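Side-chain contacts in Co-chaperone DjlA N-terminal domain-containing protein (Porphyromonas gingivalis, PDB 2H5N), which is of unknown function but binds magnesium and belongs to the helical TerB-like family named after tellurite-resistance proteins: residues A[56-59]-A[60-63]; A[11-15]-A[16-20]; A[40-43]-A[44-47]; A[69-72]-A[73-76]. All blocks are in the same frame, centred on the assembly; numbering follows the deposited sequence.

Contact 1. Residues A[56-59]-A[60-63]; sequences QVDL and LLKA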
loop_
_atom_site.group_PDB
_atom_site.type_symbol
_atom_site.label_atom_id
_atom_site.label_comp_id
_atom_site.label_asym_id
_atom_site.label_seq_id
_atom_site.Cartn_x
_atom_site.Cartn_y
_atom_site.Cartn_z
ATOM N N GLN A 56 6.079 -5.345 -23.139
ATOM C CA GLN A 56 6.057 -6.513 -22.255
ATOM C C GLN A 56 6.053 -6.087 -20.803
ATOM O O GLN A 56 5.740 -6.884 -19.925
ATOM C CB GLN A 56 7.294 -7.404 -22.471
ATOM C CG GLN A 56 7.380 -8.059 -23.865
ATOM C CD GLN A 56 8.683 -8.861 -24.076
ATOM O OE1 GLN A 56 9.791 -8.313 -23.988
ATOM N NE2 GLN A 56 8.544 -10.163 -24.382
ATOM N N VAL A 57 6.422 -4.830 -20.554
ATOM C CA VAL A 57 6.589 -4.331 -19.189
ATOM C C VAL A 57 5.262 -4.408 -18.436
ATOM O O VAL A 57 5.207 -4.904 -17.315
ATOM C CB VAL A 57 7.240 -2.899 -19.165
ATOM C CG1 VAL A 57 6.993 -2.180 -17.834
ATOM C CG2 VAL A 57 8.751 -2.996 -19.451
ATOM N N ASP A 58 4.179 -3.972 -19.072
ATOM C CA ASP A 58 2.902 -3.868 -18.358
ATOM C C ASP A 58 2.424 -5.244 -17.840
ATOM O O ASP A 58 1.978 -5.354 -16.695
ATOM C CB ASP A 58 1.844 -3.089 -19.168
ATOM C CG ASP A 58 1.959 -1.550 -18.987
ATOM O OD1 ASP A 58 2.303 -1.057 -17.879
ATOM O OD2 ASP A 58 1.660 -0.819 -19.962
ATOM N N LEU A 59 2.589 -6.291 -18.640
ATOM C CA LEU A 59 2.133 -7.635 -18.234
ATOM C C LEU A 59 3.028 -8.332 -17.207
ATOM O O LEU A 59 2.576 -9.220 -16.459
ATOM C CB LEU A 59 1.957 -8.543 -19.453
ATOM C CG LEU A 59 0.786 -8.301 -20.400
ATOM C CD1 LEU A 59 0.892 -9.311 -21.537
ATOM C CD2 LEU A 59 -0.609 -8.381 -19.720
ATOM N N LEU A 60 4.305 -7.964 -17.200
ATOM C CA LEU A 60 5.230 -8.474 -16.181
ATOM C C LEU A 60 4.896 -7.849 -14.859
ATOM O O LEU A 60 4.979 -8.492 -13.820
ATOM C CB LEU A 60 6.686 -8.170 -16.538
ATOM C CG LEU A 60 7.339 -9.123 -17.526
ATOM C CD1 LEU A 60 8.642 -8.520 -17.978
ATOM C CD2 LEU A 60 7.537 -10.477 -16.873
ATOM N N LEU A 61 4.515 -6.585 -14.915
ATOM C CA LEU A 61 4.127 -5.820 -13.723
ATOM C C LEU A 61 2.840 -6.367 -13.126
ATOM O O LEU A 61 2.672 -6.408 -11.899
ATOM C CB LEU A 61 3.932 -4.347 -14.086
ATOM C CG LEU A 61 5.146 -3.471 -13.831
ATOM C CD1 LEU A 61 5.054 -2.140 -14.567
ATOM C CD2 LEU A 61 5.192 -3.229 -12.340
ATOM N N LYS A 62 1.956 -6.800 -14.022
ATOM C CA LYS A 62 0.691 -7.428 -13.685
ATOM C C LYS A 62 0.939 -8.841 -13.147
ATOM O O LYS A 62 0.212 -9.296 -12.262
ATOM C CB LYS A 62 -0.147 -7.502 -14.960
ATOM C CG LYS A 62 -1.562 -6.972 -14.864
ATOM C CD LYS A 62 -2.235 -6.990 -16.256
ATOM C CE LYS A 62 -2.856 -8.360 -16.587
ATOM N NZ LYS A 62 -1.902 -9.503 -16.381
ATOM N N ALA A 63 1.938 -9.545 -13.689
ATOM C CA ALA A 63 2.323 -10.866 -13.170
ATOM C C ALA A 63 2.850 -10.786 -11.737
ATOM O O ALA A 63 2.663 -11.726 -10.956
ATOM C CB ALA A 63 3.366 -11.527 -14.055
#

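Contact 2. Residues A[11-15]-A[16-20]; sequences MTFSG and QELTA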
loop_
_atom_site.group_PDB
_atom_site.type_symbol
_atom_site.label_atom_id
_atom_site.label_comp_id
_atom_site.label_asym_id
_atom_site.label_seq_id
_atom_site.Cartn_x
_atom_site.Cartn_y
_atom_site.Cartn_z
ATOM N N MET A 11 23.375 -11.540 -20.515
ATOM C CA MET A 11 22.782 -11.680 -19.177
ATOM C C MET A 11 21.318 -12.000 -19.413
ATOM O O MET A 11 20.619 -11.245 -20.086
ATOM C CB MET A 11 22.974 -10.391 -18.362
ATOM C CG MET A 11 22.415 -10.446 -16.950
ATOM S SD MET A 11 22.750 -8.938 -16.000
ATOM C CE MET A 11 24.435 -9.386 -15.712
ATOM N N THR A 12 20.862 -13.159 -18.966
ATOM C CA THR A 12 19.475 -13.567 -19.252
ATOM C C THR A 12 18.627 -13.689 -17.994
ATOM O O THR A 12 19.140 -14.035 -16.924
ATOM C CB THR A 12 19.392 -14.907 -20.043
ATOM O OG1 THR A 12 20.088 -15.940 -19.320
ATOM C CG2 THR A 12 19.985 -14.761 -21.421
ATOM N N PHE A 13 17.328 -13.415 -18.127
ATOM C CA PHE A 13 16.382 -13.584 -17.019
ATOM C C PHE A 13 15.110 -14.260 -17.477
ATOM O O PHE A 13 14.510 -13.853 -18.471
ATOM C CB PHE A 13 16.020 -12.222 -16.397
ATOM C CG PHE A 13 17.199 -11.468 -15.864
ATOM C CD1 PHE A 13 17.565 -11.573 -14.519
ATOM C CD2 PHE A 13 17.956 -10.657 -16.699
ATOM C CE1 PHE A 13 18.653 -10.867 -14.017
ATOM C CE2 PHE A 13 19.058 -9.964 -16.211
ATOM C CZ PHE A 13 19.406 -10.058 -14.859
ATOM N N SER A 14 14.693 -15.296 -16.747
ATOM C CA SER A 14 13.379 -15.934 -16.985
ATOM C C SER A 14 12.257 -14.945 -16.690
ATOM O O SER A 14 12.496 -13.951 -16.011
ATOM C CB SER A 14 13.236 -17.196 -16.148
ATOM O OG SER A 14 12.989 -16.869 -14.789
ATOM N N GLY A 15 11.069 -15.186 -17.256
ATOM C CA GLY A 15 9.862 -14.468 -16.893
ATOM C C GLY A 15 9.583 -14.397 -15.397
ATOM O O GLY A 15 9.170 -13.349 -14.895
ATOM N N GLN A 16 9.776 -15.489 -14.657
ATOM C CA GLN A 16 9.490 -15.412 -13.211
ATOM C C GLN A 16 10.600 -14.674 -12.434
ATOM O O GLN A 16 10.322 -14.058 -11.417
ATOM C CB GLN A 16 9.031 -16.763 -12.587
ATOM C CG GLN A 16 10.074 -17.868 -12.441
ATOM C CD GLN A 16 9.479 -19.257 -12.109
ATOM O OE1 GLN A 16 8.666 -19.421 -11.181
ATOM N NE2 GLN A 16 9.896 -20.258 -12.865
ATOM N N GLU A 17 11.834 -14.693 -12.943
ATOM C CA GLU A 17 12.903 -13.857 -12.365
ATOM C C GLU A 17 12.632 -12.375 -12.576
ATOM O O GLU A 17 12.781 -11.601 -11.642
ATOM C CB GLU A 17 14.280 -14.210 -12.925
ATOM C CG GLU A 17 14.891 -15.473 -12.283
ATOM C CD GLU A 17 16.082 -16.042 -13.083
ATOM O OE1 GLU A 17 16.206 -15.740 -14.309
ATOM O OE2 GLU A 17 16.884 -16.814 -12.499
ATOM N N LEU A 18 12.201 -11.990 -13.782
ATOM C CA LEU A 18 11.818 -10.624 -14.063
ATOM C C LEU A 18 10.661 -10.143 -13.188
ATOM O O LEU A 18 10.678 -9.023 -12.696
ATOM C CB LEU A 18 11.432 -10.491 -15.548
ATOM C CG LEU A 18 12.593 -10.553 -16.569
ATOM C CD1 LEU A 18 12.023 -10.536 -18.016
ATOM C CD2 LEU A 18 13.561 -9.385 -16.413
ATOM N N THR A 19 9.639 -10.993 -13.022
ATOM C CA THR A 19 8.517 -10.713 -12.138
ATOM C C THR A 19 9.039 -10.504 -10.701
ATOM O O THR A 19 8.577 -9.614 -9.979
ATOM C CB THR A 19 7.508 -11.901 -12.206
ATOM O OG1 THR A 19 7.088 -12.090 -13.581
ATOM C CG2 THR A 19 6.301 -11.624 -11.371
ATOM N N ALA A 20 9.985 -11.345 -10.290
ATOM C CA ALA A 20 10.605 -11.243 -8.959
ATOM C C ALA A 20 11.344 -9.932 -8.725
ATOM O O ALA A 20 11.236 -9.328 -7.638
ATOM C CB ALA A 20 11.544 -12.446 -8.712
#

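Contact 3. Residues A[40-43]-A[44-47]; sequences IAVM and TREF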
loop_
_atom_site.group_PDB
_atom_site.type_symbol
_atom_site.label_atom_id
_atom_site.label_comp_id
_atom_site.label_asym_id
_atom_site.label_seq_id
_atom_site.Cartn_x
_atom_site.Cartn_y
_atom_site.Cartn_z
ATOM N N ILE A 40 9.056 5.715 -9.081
ATOM C CA ILE A 40 8.287 4.766 -9.909
ATOM C C ILE A 40 8.677 4.807 -11.407
ATOM O O ILE A 40 8.779 3.767 -12.060
ATOM C CB ILE A 40 6.752 4.950 -9.729
ATOM C CG1 ILE A 40 6.356 4.970 -8.238
ATOM C CG2 ILE A 40 5.968 3.889 -10.549
ATOM C CD1 ILE A 40 6.860 3.764 -7.439
ATOM N N ALA A 41 8.895 6.002 -11.933
ATOM C CA ALA A 41 9.354 6.166 -13.311
ATOM C C ALA A 41 10.771 5.598 -13.564
ATOM O O ALA A 41 11.015 4.970 -14.604
ATOM C CB ALA A 41 9.292 7.646 -13.696
ATOM N N VAL A 42 11.703 5.840 -12.637
ATOM C CA VAL A 42 13.061 5.255 -12.707
ATOM C C VAL A 42 12.938 3.743 -12.643
ATOM O O VAL A 42 13.583 3.022 -13.429
ATOM C CB VAL A 42 13.981 5.739 -11.558
ATOM C CG1 VAL A 42 15.379 5.087 -11.637
ATOM C CG2 VAL A 42 14.138 7.255 -11.613
ATOM N N MET A 43 12.061 3.273 -11.742
ATOM C CA MET A 43 11.778 1.830 -11.614
ATOM C C MET A 43 11.379 1.227 -12.982
ATOM O O MET A 43 11.963 0.236 -13.439
ATOM C CB MET A 43 10.699 1.575 -10.534
ATOM C CG MET A 43 10.409 0.074 -10.144
ATOM S SD MET A 43 8.967 -0.125 -9.071
ATOM C CE MET A 43 7.705 -0.043 -10.304
ATOM N N THR A 44 10.387 1.809 -13.644
ATOM C CA THR A 44 9.974 1.200 -14.894
ATOM C C THR A 44 10.983 1.448 -16.027
ATOM O O THR A 44 11.209 0.569 -16.827
ATOM C CB THR A 44 8.569 1.630 -15.296
ATOM O OG1 THR A 44 8.494 3.049 -15.244
ATOM C CG2 THR A 44 7.517 1.024 -14.312
ATOM N N ARG A 45 11.579 2.637 -16.092
ATOM C CA ARG A 45 12.543 2.959 -17.172
ATOM C C ARG A 45 13.757 2.018 -17.082
ATOM O O ARG A 45 14.118 1.374 -18.057
ATOM C CB ARG A 45 12.977 4.421 -17.100
ATOM C CG ARG A 45 13.851 4.886 -18.244
ATOM C CD ARG A 45 14.199 6.358 -18.058
ATOM N NE ARG A 45 15.170 6.564 -16.973
ATOM C CZ ARG A 45 14.958 7.276 -15.857
ATOM N NH1 ARG A 45 13.789 7.892 -15.631
ATOM N NH2 ARG A 45 15.937 7.376 -14.956
ATOM N N GLU A 46 14.338 1.891 -15.887
ATOM C CA GLU A 46 15.524 1.068 -15.714
ATOM C C GLU A 46 15.285 -0.440 -15.788
ATOM O O GLU A 46 16.217 -1.188 -16.076
ATOM C CB GLU A 46 16.266 1.459 -14.428
ATOM C CG GLU A 46 16.759 2.924 -14.435
ATOM C CD GLU A 46 17.789 3.193 -15.539
ATOM O OE1 GLU A 46 18.740 2.413 -15.646
ATOM O OE2 GLU A 46 17.644 4.175 -16.294
ATOM N N PHE A 47 14.043 -0.882 -15.533
ATOM C CA PHE A 47 13.634 -2.287 -15.709
ATOM C C PHE A 47 13.875 -2.778 -17.156
ATOM O O PHE A 47 14.205 -3.941 -17.382
ATOM C CB PHE A 47 12.159 -2.476 -15.315
ATOM C CG PHE A 47 11.716 -3.908 -15.228
ATOM C CD1 PHE A 47 12.471 -4.861 -14.530
ATOM C CD2 PHE A 47 10.495 -4.302 -15.773
ATOM C CE1 PHE A 47 12.043 -6.187 -14.422
ATOM C CE2 PHE A 47 10.042 -5.649 -15.649
ATOM C CZ PHE A 47 10.825 -6.584 -14.972
#

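Contact 4. Residues A[69-72]-A[73-76]; sequences ASQA and VALI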
loop_
_atom_site.group_PDB
_atom_site.type_symbol
_atom_site.label_atom_id
_atom_site.label_comp_id
_atom_site.label_asym_id
_atom_site.label_seq_id
_atom_site.Cartn_x
_atom_site.Cartn_y
_atom_site.Cartn_z
ATOM N N ALA A 69 5.707 -11.984 -2.295
ATOM C CA ALA A 69 7.023 -11.366 -2.103
ATOM C C ALA A 69 8.045 -12.416 -1.676
ATOM O O ALA A 69 9.189 -12.386 -2.107
ATOM C CB ALA A 69 6.958 -10.154 -1.119
ATOM N N SER A 70 7.641 -13.385 -0.867
ATOM C CA SER A 70 8.596 -14.391 -0.363
ATOM C C SER A 70 9.141 -15.303 -1.476
ATOM O O SER A 70 10.282 -15.751 -1.441
ATOM C CB SER A 70 7.967 -15.201 0.783
ATOM O OG SER A 70 6.725 -15.752 0.403
ATOM N N GLN A 71 8.325 -15.535 -2.495
ATOM C CA GLN A 71 8.748 -16.320 -3.638
ATOM C C GLN A 71 9.711 -15.573 -4.537
ATOM O O GLN A 71 10.641 -16.175 -5.110
ATOM C CB GLN A 71 7.510 -16.744 -4.442
ATOM C CG GLN A 71 7.793 -17.420 -5.771
ATOM C CD GLN A 71 8.573 -18.729 -5.683
ATOM O OE1 GLN A 71 8.806 -19.299 -4.588
ATOM N NE2 GLN A 71 8.980 -19.225 -6.850
ATOM N N ALA A 72 9.505 -14.259 -4.678
ATOM C CA ALA A 72 10.455 -13.403 -5.428
ATOM C C ALA A 72 11.828 -13.433 -4.759
ATOM O O ALA A 72 12.850 -13.490 -5.419
ATOM C CB ALA A 72 9.919 -11.951 -5.534
ATOM N N VAL A 73 11.849 -13.371 -3.434
ATOM C CA VAL A 73 13.104 -13.477 -2.667
ATOM C C VAL A 73 13.857 -14.788 -2.987
ATOM O O VAL A 73 15.041 -14.763 -3.356
ATOM C CB VAL A 73 12.851 -13.385 -1.135
ATOM C CG1 VAL A 73 14.145 -13.715 -0.328
ATOM C CG2 VAL A 73 12.246 -11.976 -0.716
ATOM N N ALA A 74 13.174 -15.930 -2.840
ATOM C CA ALA A 74 13.722 -17.270 -3.233
ATOM C C ALA A 74 14.305 -17.273 -4.662
ATOM O O ALA A 74 15.396 -17.822 -4.919
ATOM C CB ALA A 74 12.633 -18.310 -3.124
ATOM N N LEU A 75 13.562 -16.663 -5.596
ATOM C CA LEU A 75 13.981 -16.603 -7.010
ATOM C C LEU A 75 15.231 -15.749 -7.249
ATOM O O LEU A 75 16.076 -16.108 -8.053
ATOM C CB LEU A 75 12.843 -16.070 -7.889
ATOM C CG LEU A 75 11.716 -17.054 -8.120
ATOM C CD1 LEU A 75 10.484 -16.319 -8.673
ATOM C CD2 LEU A 75 12.218 -18.154 -9.079
ATOM N N ILE A 76 15.361 -14.643 -6.521
ATOM C CA ILE A 76 16.543 -13.758 -6.620
ATOM C C ILE A 76 17.725 -14.393 -5.868
ATOM O O ILE A 76 18.884 -14.414 -6.345
ATOM C CB ILE A 76 16.262 -12.363 -5.982
ATOM C CG1 ILE A 76 15.137 -11.596 -6.693
ATOM C CG2 ILE A 76 17.514 -11.521 -5.954
ATOM C CD1 ILE A 76 15.274 -11.514 -8.205
#

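Contact 1. Residues A[56-59]-A[60-63]
The Asp58 carboxylate comes only distantly to Leu61, with the edge atom Asp58 OD1 4.4 Å from Leu61 CD1, and Asp58 also packs on Ala38 of the second subunit. The other flat side-chain group, the amide of Gln56, leads away from residues 60-63 and is engaged elsewhere: Gln56 OE1 accepts a hydrogen bond from Leu53 N, just before the helix.

Four i to i+4 backbone bonds run from Leu60, Leu61, Lys62 and Ala63 back to Gln56, Val57, Asp58 and Leu59. They include Leu61 N to Val57 O at 3.0 Å and Ala63 N to Leu59 O at 2.9 Å. These bonds belong to helix 54-64, one of seven helices in a fold without strands, and they bring side chains one turn apart into line. Val57 and Leu61 run alongside each other and point the same way, with Val57 CG1 3.8 Å from Leu61 CD1. The valine branch that touches is the one placed opposite the backbone N (chi1 161°). On another side of the helix, Leu59 and Lys62 also lie flank to flank. The lysine chain bends at its last two torsions, which brings its amine, Lys62 NZ, to 3.8 Å from Leu59 CD2. Leu60 CG lies beside its own backbone N (chi1 -81°), which sets it 3.7 Å from Gln56 O.

Leu60 and Leu61 face the neighbouring helices 15-30 and 37-47, and Leu61 also meets Pro37 of the second subunit.

Contact 2. Residues A[11-15]-A[16-20]
Ser14 and Glu17 exchange bonds across the first turn of helix 15-30, forming a capping box with Ser14 as N-cap. Glu17 N donates to Ser14 OG at 3.1 Å with an N-H...O angle of 156°. In return, Ser14 N donates to Glu17 OE1 at 2.9 Å, meeting the carboxylate on its anti side and somewhat out of its plane. With chi1 at 75°, OG sits between the serine's own backbone N and carbonyl carbon, within reach of Glu17 N.

Main-chain bonds continue the turn, with Leu18 N 3.0 Å from Ser14 O. Gly15 O is gripped twice: Thr19 N donates at 3.0 Å and Thr19 OG1 at 2.8 Å, from opposite faces of the carbonyl plane, so the hydroxyl of the buried Thr19 finds its acceptor one turn back in the same helix.

The apolar part joins Phe13, just before the cap, to Leu18 inside the helix. Phe13 CB lies 3.8 Å from Leu18 CD2, a pairing that meets the definition of a hydrophobic staple.

Glu17 OE1 also forms a salt bridge with Arg83 on helix 81-94, while Phe13 packs edge-to-face with Phe50. Beyond the cap, Thr19 faces helix 54-64 and Ala20 faces helix 69-77.

Contact 3. Residues A[40-43]-A[44-47]
Helix 37-47 carries this contact over residues 40-47, where Thr44 looks back at Ile40 and Ala41. Thr44 N donates to Ile40 O at 3.0 Å. The hydroxyl, Thr44 OG1, lies 3.2 Å from Ala41 O and 3.3 Å from Ile40 O. Its single proton can serve either carbonyl. A chi1 of 51° places OG1 between the backbone N and carbonyl carbon, facing that preceding turn.

Arg45 folds its guanidinium back along the helix surface, with Val42 CA over one face of the group and Arg45 NH2 3.8 Å from Val42 CG2. The other valine branch, Val42 CG1, lies 3.8 Å from Glu46 CG, and these two side chains run in the same direction. A long salt bridge joins Arg45 NE to Glu46 OE2 at 3.5 Å.

In this TerB-family fold the helix lies against helices 15-30, 54-64 and 81-94. Met43 O takes bonds from both Phe47 N, at 3.2 Å, and Tyr90 OH. Ile40 touches Val29, a residue of the magnesium site, and its side chain is about 7 Å from the ion. Pro37 of the second subunit packs on Ile40, Met43 and Thr44.

Contact 4. Residues A[69-72]-A[73-76]
Ala72, Val73 and Gln71 have the most surface buried by this contact, and each meets the next turn differently. Ala72 contributes chiefly through its carbonyl: Ala72 O accepts from Ile76 N at 3.0 Å, while Ile76 CG1 closes to 3.2 Å from Ala72 O. Its methyl turns instead toward helix 15-30, touching Ala20 and Met24.

Val73 reaches back to Ala69 with its N-H and one methyl. Val73 N is 3.1 Å from Ala69 O, with an N-H...O angle of 163°, and Val73 CG2, the branch beside the backbone N, lies 3.4 Å from Ala69 O. Outside the helix, Val73 meets Val73 of the third subunit.

Gln71 makes the clearest contact between side chains. It starts opposite its backbone N (chi1 172°), then turns at chi2 (61°), which carries the amide forward along the helix and across Leu75. Gln71 NE2 is 3.7 Å from both Leu75 CG and Leu75 CD1, a van der Waals approach of an amide to an aliphatic chain. Leu75 N also bonds Gln71 O at 3.0 Å.

Every hydrogen bond between these two segments is main chain to main chain: the backbone holds the turn, while Ala72, Val73 and Ile76 pack on helix 15-30, and Val73 also on the third subunit.

Overall arrangement
Contact 2 touches each of the other three, since the start of helix 15-30 lies among their helices. Leu60 CD2 is 3.7 Å from Thr19 OG1, Leu18 O is 3.3 Å from Phe47 CZ, and Ala20 CA is 3.6 Å from Ala72 CB. Contacts 1 and 3 also meet directly, with Leu61 CD1 4.0 Å from Thr44 CG2, and both touch the second subunit. Contact 4 comes no closer than about 9 Å, between nearest atoms, to contacts 1 and 3, and reaches the third subunit instead. At the magnesium site, the Val29 side chain is about 4 Å from that of Ile40 and about 9 Å from that of Leu61; contacts 2 and 4 are remote.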